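Local coordinates for putative cell adhesion protein (Bacteroides uniformis, PDB 4K4K) that probably forms part of the tip of fimbriae, filamentous cell-surface appendages that mediate adhesion and biofilm formation, at residues Tyr41-Asp46 against Asn177-Gly182; Glu124-Asp127 against Lys132-Phe135; Tyr251-Thr254 against Gly259-Val262. All coordinates share one frame; numbering follows the deposited sequence.

Contact 1 of 3, residues Tyr41-Asp46 against Asn177-Gly182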
loop_
_atom_site.group_PDB
_atom_site.type_symbol
_atom_site.label_atom_id
_atom_site.label_comp_id
_atom_site.label_asym_id
_atom_site.label_seq_id
_atom_site.Cartn_x
_atom_site.Cartn_y
_atom_site.Cartn_z
ATOM N N TYR A 41 -9.518 1.413 15.828
ATOM C CA TYR A 41 -10.867 1.669 16.342
ATOM C C TYR A 41 -11.342 0.465 17.103
ATOM O O TYR A 41 -11.191 -0.671 16.618
ATOM C CB TYR A 41 -11.883 1.927 15.212
ATOM C CG TYR A 41 -11.664 3.196 14.423
ATOM C CD1 TYR A 41 -10.584 3.317 13.550
ATOM C CD2 TYR A 41 -12.614 4.215 14.432
ATOM C CE1 TYR A 41 -10.386 4.478 12.797
ATOM C CE2 TYR A 41 -12.455 5.364 13.649
ATOM C CZ TYR A 41 -11.339 5.489 12.829
ATOM O OH TYR A 41 -11.190 6.619 12.069
HETATM N N MSE A 42 -11.959 0.717 18.262
HETATM C CA MSE A 42 -12.672 -0.323 19.005
HETATM C C MSE A 42 -14.152 -0.074 18.730
HETATM O O MSE A 42 -14.629 1.039 18.951
HETATM C CB MSE A 42 -12.360 -0.287 20.510
HETATM C CG MSE A 42 -13.193 -1.293 21.281
HETATM SE SE MSE A 42 -12.550 -1.455 23.141
HETATM C CE MSE A 42 -13.175 0.163 23.778
ATOM N N LEU A 43 -14.859 -1.087 18.246
ATOM C CA LEU A 43 -16.248 -0.960 17.804
ATOM C C LEU A 43 -17.210 -1.764 18.633
ATOM O O LEU A 43 -16.920 -2.903 18.996
ATOM C CB LEU A 43 -16.409 -1.404 16.337
ATOM C CG LEU A 43 -15.463 -0.756 15.309
ATOM C CD1 LEU A 43 -15.624 -1.422 13.934
ATOM C CD2 LEU A 43 -15.734 0.782 15.213
ATOM N N ASN A 44 -18.401 -1.201 18.832
ATOM C CA ASN A 44 -19.537 -1.885 19.438
ATOM C C ASN A 44 -20.554 -1.908 18.310
ATOM O O ASN A 44 -21.239 -0.914 18.087
ATOM C CB ASN A 44 -20.029 -1.172 20.682
ATOM C CG ASN A 44 -21.010 -2.022 21.467
ATOM O OD1 ASN A 44 -21.236 -3.194 21.152
ATOM N ND2 ASN A 44 -21.559 -1.481 22.536
ATOM N N GLY A 45 -20.562 -2.991 17.531
ATOM C CA GLY A 45 -21.334 -3.068 16.301
ATOM C C GLY A 45 -20.714 -2.045 15.356
ATOM O O GLY A 45 -19.504 -2.065 15.122
ATOM N N ASP A 46 -21.509 -1.086 14.862
ATOM C CA ASP A 46 -20.954 -0.056 13.961
ATOM C C ASP A 46 -20.461 1.165 14.711
ATOM O O ASP A 46 -19.817 2.037 14.108
ATOM C CB ASP A 46 -22.022 0.397 12.960
ATOM C CG ASP A 46 -22.518 -0.714 12.101
ATOM O OD1 ASP A 46 -21.740 -1.191 11.258
ATOM O OD2 ASP A 46 -23.655 -1.183 12.337
ATOM N N ASN A 177 -13.025 3.794 3.431
ATOM C CA ASN A 177 -13.578 3.976 4.772
ATOM C C ASN A 177 -12.815 3.016 5.708
ATOM O O ASN A 177 -12.890 1.793 5.552
ATOM C CB ASN A 177 -15.090 3.759 4.794
ATOM C CG ASN A 177 -15.665 4.085 6.151
ATOM O OD1 ASN A 177 -15.278 3.516 7.173
ATOM N ND2 ASN A 177 -16.525 5.095 6.208
ATOM N N VAL A 178 -12.056 3.570 6.661
ATOM C CA VAL A 178 -11.168 2.766 7.523
ATOM C C VAL A 178 -11.938 1.868 8.521
ATOM O O VAL A 178 -11.378 0.888 9.025
ATOM C CB VAL A 178 -10.108 3.643 8.252
ATOM C CG1 VAL A 178 -9.303 4.500 7.246
ATOM C CG2 VAL A 178 -10.748 4.526 9.339
ATOM N N VAL A 179 -13.202 2.209 8.814
ATOM C CA VAL A 179 -14.022 1.424 9.730
ATOM C C VAL A 179 -14.732 0.323 8.939
ATOM O O VAL A 179 -14.761 -0.821 9.407
ATOM C CB VAL A 179 -15.010 2.335 10.512
ATOM C CG1 VAL A 179 -16.063 1.518 11.275
ATOM C CG2 VAL A 179 -14.244 3.240 11.473
ATOM N N THR A 180 -15.308 0.660 7.760
ATOM C CA THR A 180 -16.011 -0.307 6.881
ATOM C C THR A 180 -15.075 -1.369 6.331
ATOM O O THR A 180 -15.480 -2.524 6.172
ATOM C CB THR A 180 -16.619 0.425 5.648
ATOM O OG1 THR A 180 -17.389 1.510 6.092
ATOM C CG2 THR A 180 -17.486 -0.479 4.781
ATOM N N GLY A 181 -13.880 -0.954 5.948
ATOM C CA GLY A 181 -12.923 -1.861 5.340
ATOM C C GLY A 181 -13.336 -2.135 3.904
ATOM O O GLY A 181 -14.036 -1.330 3.274
ATOM N N GLY A 182 -12.970 -3.300 3.395
ATOM C CA GLY A 182 -13.308 -3.628 2.016
ATOM C C GLY A 182 -12.380 -2.894 1.066
ATOM O O GLY A 182 -11.234 -2.594 1.417
#
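The Y41 ring carries V179 on one face: methyl CG2 sits 3.6 Å from the ring centroid of Y41 and 18° off the ring normal, displaced toward the CD2-CE2 rim, a CH-pi contact. V178 comes to the ring obliquely, and its CG2 reaches both CE1 and the hydroxyl, standing 3.5 Å from Y41 OH. Both valines cross the tyrosine at about a right angle, each meeting it through its CG2 methyl. The two methyls of V179 are shared out. With CG1 anti to the backbone N (chi1 169°), CG2 is left for the tyrosine while CG1 rests against both methyls of L43, 4.0 Å from L43 CD1 and equally far from CD2. Y41 and L43 stand on the same side of strand 37-44, two residues apart, and V179 fits against both. The valines are presented by a tight turn at the end of strand 164-177. N177 OD1 takes the N-H of V179 in its carbonyl plane (V179 N to N177 OD1 3.0 Å), an Asx turn. From above that plane it also takes the N-H of T180, with T180 N 2.9 Å from N177 OD1. One side-chain oxygen thus grips two successive amides and fixes the backbone that carries V179. The main chain adds a bond from G181 N to N177 O. L96 packs on both Y41 and V178, and Y102 on V178. Between residues 41-46 and 177-182 themselves the contact is aliphatic and aromatic; N100 adds a polar link, bonding the Y41 hydroxyl through OD1 and the V178 backbone. A buried tyrosine can thus offer carbon to the valines without leaving its hydroxyl stranded.

Contact 2 of 3, residues Glu124-Asp127 against Lys132-Phe135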
loop_
_atom_site.group_PDB
_atom_site.type_symbol
_atom_site.label_atom_id
_atom_site.label_comp_id
_atom_site.label_asym_id
_atom_site.label_seq_id
_atom_site.Cartn_x
_atom_site.Cartn_y
_atom_site.Cartn_z
ATOM N N GLU A 124 -13.127 -9.799 15.505
ATOM C CA GLU A 124 -14.384 -9.775 16.250
ATOM C C GLU A 124 -14.358 -10.458 17.620
ATOM O O GLU A 124 -13.620 -11.417 17.827
ATOM C CB GLU A 124 -15.491 -10.450 15.423
ATOM C CG GLU A 124 -15.954 -9.619 14.238
ATOM C CD GLU A 124 -17.265 -10.042 13.602
ATOM O OE1 GLU A 124 -17.465 -11.258 13.383
ATOM O OE2 GLU A 124 -18.080 -9.144 13.288
ATOM N N GLY A 125 -15.240 -9.977 18.509
ATOM C CA GLY A 125 -15.543 -10.613 19.786
ATOM C C GLY A 125 -14.425 -10.753 20.791
ATOM O O GLY A 125 -14.284 -11.807 21.421
ATOM N N LYS A 126 -13.663 -9.674 20.985
ATOM C CA LYS A 126 -12.612 -9.653 21.992
ATOM C C LYS A 126 -13.114 -8.997 23.265
ATOM O O LYS A 126 -13.882 -8.042 23.207
ATOM C CB LYS A 126 -11.380 -8.894 21.468
ATOM C CG LYS A 126 -10.699 -9.587 20.279
ATOM C CD LYS A 126 -9.821 -10.734 20.778
ATOM C CE LYS A 126 -9.234 -11.629 19.724
ATOM N NZ LYS A 126 -8.297 -12.617 20.342
ATOM N N ASP A 127 -12.632 -9.454 24.409
ATOM C CA ASP A 127 -12.995 -8.837 25.671
ATOM C C ASP A 127 -11.766 -8.779 26.611
ATOM O O ASP A 127 -10.691 -9.264 26.260
ATOM C CB ASP A 127 -14.187 -9.557 26.310
ATOM C CG ASP A 127 -13.927 -11.014 26.611
ATOM O OD1 ASP A 127 -12.932 -11.307 27.301
ATOM O OD2 ASP A 127 -14.670 -11.862 26.093
ATOM N N LYS A 132 -5.583 -9.676 23.608
ATOM C CA LYS A 132 -4.597 -9.709 22.510
ATOM C C LYS A 132 -5.299 -9.680 21.161
ATOM O O LYS A 132 -6.172 -10.513 20.892
ATOM C CB LYS A 132 -3.689 -10.948 22.611
ATOM C CG LYS A 132 -2.926 -11.071 23.931
ATOM C CD LYS A 132 -2.151 -12.391 23.997
ATOM C CE LYS A 132 -2.778 -13.486 24.846
ATOM N NZ LYS A 132 -2.311 -14.834 24.412
ATOM N N VAL A 133 -4.936 -8.716 20.321
ATOM C CA VAL A 133 -5.505 -8.595 18.977
ATOM C C VAL A 133 -4.349 -8.607 17.993
ATOM O O VAL A 133 -3.475 -7.727 18.053
ATOM C CB VAL A 133 -6.403 -7.330 18.797
ATOM C CG1 VAL A 133 -6.863 -7.170 17.346
ATOM C CG2 VAL A 133 -7.606 -7.347 19.748
ATOM N N ALA A 134 -4.357 -9.583 17.071
ATOM C CA ALA A 134 -3.340 -9.678 16.034
ATOM C C ALA A 134 -3.942 -9.143 14.746
ATOM O O ALA A 134 -4.868 -9.753 14.203
ATOM C CB ALA A 134 -2.886 -11.123 15.878
ATOM N N PHE A 135 -3.518 -7.942 14.336
ATOM C CA PHE A 135 -4.017 -7.316 13.121
ATOM C C PHE A 135 -3.293 -7.879 11.896
ATOM O O PHE A 135 -2.067 -7.906 11.865
ATOM C CB PHE A 135 -3.857 -5.786 13.185
ATOM C CG PHE A 135 -4.752 -5.123 14.212
ATOM C CD1 PHE A 135 -6.117 -4.950 13.969
ATOM C CD2 PHE A 135 -4.235 -4.663 15.414
ATOM C CE1 PHE A 135 -6.937 -4.289 14.898
ATOM C CE2 PHE A 135 -5.071 -4.044 16.371
ATOM C CZ PHE A 135 -6.412 -3.832 16.084
#
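K126 reaches over V133 to the backbone of K132. Its CB points at the opposite segment, and CG settles against a methyl, 3.9 Å from V133 CG2. A bend at chi2 (-80°) then turns the chain, and the remainder runs out extended. CD still brushes that methyl, but it and CE now run toward the carbonyl of K132, with K126 CE 3.5 Å from K132 O. At the tip NZ hydrogen-bonds K132 O over 3.0 Å, meeting the oxygen head-on, nearly along the C=O axis. The ammonium also forms a salt bridge with D130 in the intervening turn, so NZ is held by a main-chain oxygen and by a carboxylate. With an alanine here, K132 O would probably lose this donor and the D130 carboxylate its charged mate, while V133 CG2 would lose the methylenes packed on it. The other methyl, V133 CG1, lies over a face of the F135 ring, and F86 touches K126, V133 and F135. The CA atoms of K126 and V133 are 7.8 Å apart: the chains have splayed, K126 bonding through its backbone to R84 and V133 to E16 and T18. A lysine bridges the diverging ends of the beta hairpin formed by strands 118-126 and 132-150.

Contact 3 of 3, residues Tyr251-Thr254 against Gly259-Val262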
loop_
_atom_site.group_PDB
_atom_site.type_symbol
_atom_site.label_atom_id
_atom_site.label_comp_id
_atom_site.label_asym_id
_atom_site.label_seq_id
_atom_site.Cartn_x
_atom_site.Cartn_y
_atom_site.Cartn_z
ATOM N N TYR A 251 7.323 -6.836 -13.595
ATOM C CA TYR A 251 7.653 -6.818 -15.017
ATOM C C TYR A 251 9.143 -6.876 -15.211
ATOM O O TYR A 251 9.876 -6.124 -14.564
ATOM C CB TYR A 251 7.106 -5.555 -15.720
ATOM C CG TYR A 251 5.604 -5.381 -15.638
ATOM C CD1 TYR A 251 4.752 -6.093 -16.481
ATOM C CD2 TYR A 251 5.036 -4.446 -14.774
ATOM C CE1 TYR A 251 3.372 -5.913 -16.433
ATOM C CE2 TYR A 251 3.653 -4.272 -14.705
ATOM C CZ TYR A 251 2.829 -4.998 -15.546
ATOM O OH TYR A 251 1.470 -4.818 -15.495
ATOM N N THR A 252 9.600 -7.745 -16.129
ATOM C CA THR A 252 11.003 -7.781 -16.544
ATOM C C THR A 252 11.020 -7.220 -17.954
ATOM O O THR A 252 10.405 -7.791 -18.863
ATOM C CB THR A 252 11.650 -9.156 -16.409
ATOM O OG1 THR A 252 11.596 -9.566 -15.041
ATOM C CG2 THR A 252 13.119 -9.146 -16.874
ATOM N N ILE A 253 11.693 -6.079 -18.121
ATOM C CA ILE A 253 11.761 -5.376 -19.392
ATOM C C ILE A 253 13.102 -5.624 -20.046
ATOM O O ILE A 253 14.129 -5.277 -19.466
ATOM C CB ILE A 253 11.540 -3.843 -19.171
ATOM C CG1 ILE A 253 10.444 -3.514 -18.111
ATOM C CG2 ILE A 253 11.401 -3.064 -20.489
ATOM C CD1 ILE A 253 9.055 -3.750 -18.475
ATOM N N THR A 254 13.100 -6.200 -21.249
ATOM C CA THR A 254 14.334 -6.367 -21.999
ATOM C C THR A 254 14.343 -5.308 -23.100
ATOM O O THR A 254 13.494 -5.331 -23.997
ATOM C CB THR A 254 14.515 -7.797 -22.544
ATOM O OG1 THR A 254 14.432 -8.719 -21.461
ATOM C CG2 THR A 254 15.867 -7.966 -23.247
ATOM N N GLY A 259 13.400 -2.388 -30.027
ATOM C CA GLY A 259 12.253 -2.218 -29.145
ATOM C C GLY A 259 12.343 -2.971 -27.838
ATOM O O GLY A 259 13.383 -3.559 -27.515
ATOM N N VAL A 260 11.240 -2.959 -27.075
ATOM C CA VAL A 260 11.212 -3.600 -25.768
ATOM C C VAL A 260 10.360 -4.864 -25.801
ATOM O O VAL A 260 9.445 -4.992 -26.617
ATOM C CB VAL A 260 10.746 -2.658 -24.617
ATOM C CG1 VAL A 260 11.599 -1.402 -24.527
ATOM C CG2 VAL A 260 9.277 -2.300 -24.740
ATOM N N GLU A 261 10.646 -5.767 -24.871
ATOM C CA GLU A 261 9.897 -6.991 -24.639
ATOM C C GLU A 261 9.724 -7.169 -23.174
ATOM O O GLU A 261 10.618 -6.812 -22.408
ATOM C CB GLU A 261 10.593 -8.173 -25.244
ATOM C CG GLU A 261 10.191 -8.345 -26.681
ATOM C CD GLU A 261 10.891 -9.522 -27.305
ATOM O OE1 GLU A 261 11.640 -10.222 -26.586
ATOM O OE2 GLU A 261 10.647 -9.770 -28.505
ATOM N N VAL A 262 8.561 -7.657 -22.758
ATOM C CA VAL A 262 8.252 -7.732 -21.347
ATOM C C VAL A 262 7.705 -9.090 -20.947
ATOM O O VAL A 262 6.873 -9.658 -21.658
ATOM C CB VAL A 262 7.218 -6.602 -21.030
ATOM C CG1 VAL A 262 6.800 -6.585 -19.563
ATOM C CG2 VAL A 262 7.729 -5.224 -21.476
HETATM O O HOH W 1 13.942 -6.569 -26.459
#
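V262 packs against both I253 and Y251. Its CG2 lies 3.6 Å from I253 CD1, while CG1, anti to the backbone N (chi1 180°), also touches that CD1 and reaches the Y251 ring obliquely, 3.7 Å from Y251 CD1. I253 and V262 run alongside each other with their tips on the same side. I253 also lies beside V260, more loosely, with I253 CG2 4.2 Å from V260 CB. The backbones set this spacing. I253 and V262 form an antiparallel non-hydrogen-bonded pair, and the next pair, T254 with E261, is hydrogen-bonded: T254 N gives a nearly straight bond to E261 O (2.8 Å), and E261 N returns one to T254 O at 3.0 Å. This is the distal part of the beta hairpin of strands 247-256 and 259-268, whose short segments run antiparallel, at 152° between their N-to-C directions. A CA-H...O contact, V262 CA to T252 O at 3.3 Å, flanks the non-hydrogen-bonded pair. T254 and E261 put their side chains on the face away from I253 and V262. Toward the turn, a water donates to T254 O at 2.8 Å and to G259 O at 3.2 Å, so T254 O takes both an amide and a water. G259 has phi 143°, a conformation in which a beta carbon would collide with the carbonyl oxygen before it, which suits glycine. Further out, W232 lies against V260, V262 and the Y251 ring, and I146 of the neighbouring strand 132-150 backs Y251 and I253. The Y251 hydroxyl is hydrogen-bonded to S240 OG, which ties down the far end of the ring.

In the fold
From the N terminus, strand 37-44 opens contact 1, which closes only at the turn 177-182, 131 residues on. Nested inside that long loop is contact 2, a local closure at the start of strand 132-150, its centre about 13 Å from that of contact 1, though the two do not touch. Contact 3 follows in series: it closes the hairpin near the C terminus after contact 1 has closed, and no loops cross. Its centre lies about 43 Å from that of contact 1 and 46 Å from that of contact 2, on the opposite side of the chain's centre. Strand 132-150 links the ends, starting in contact 2 and running beside strand 247-256 of contact 3.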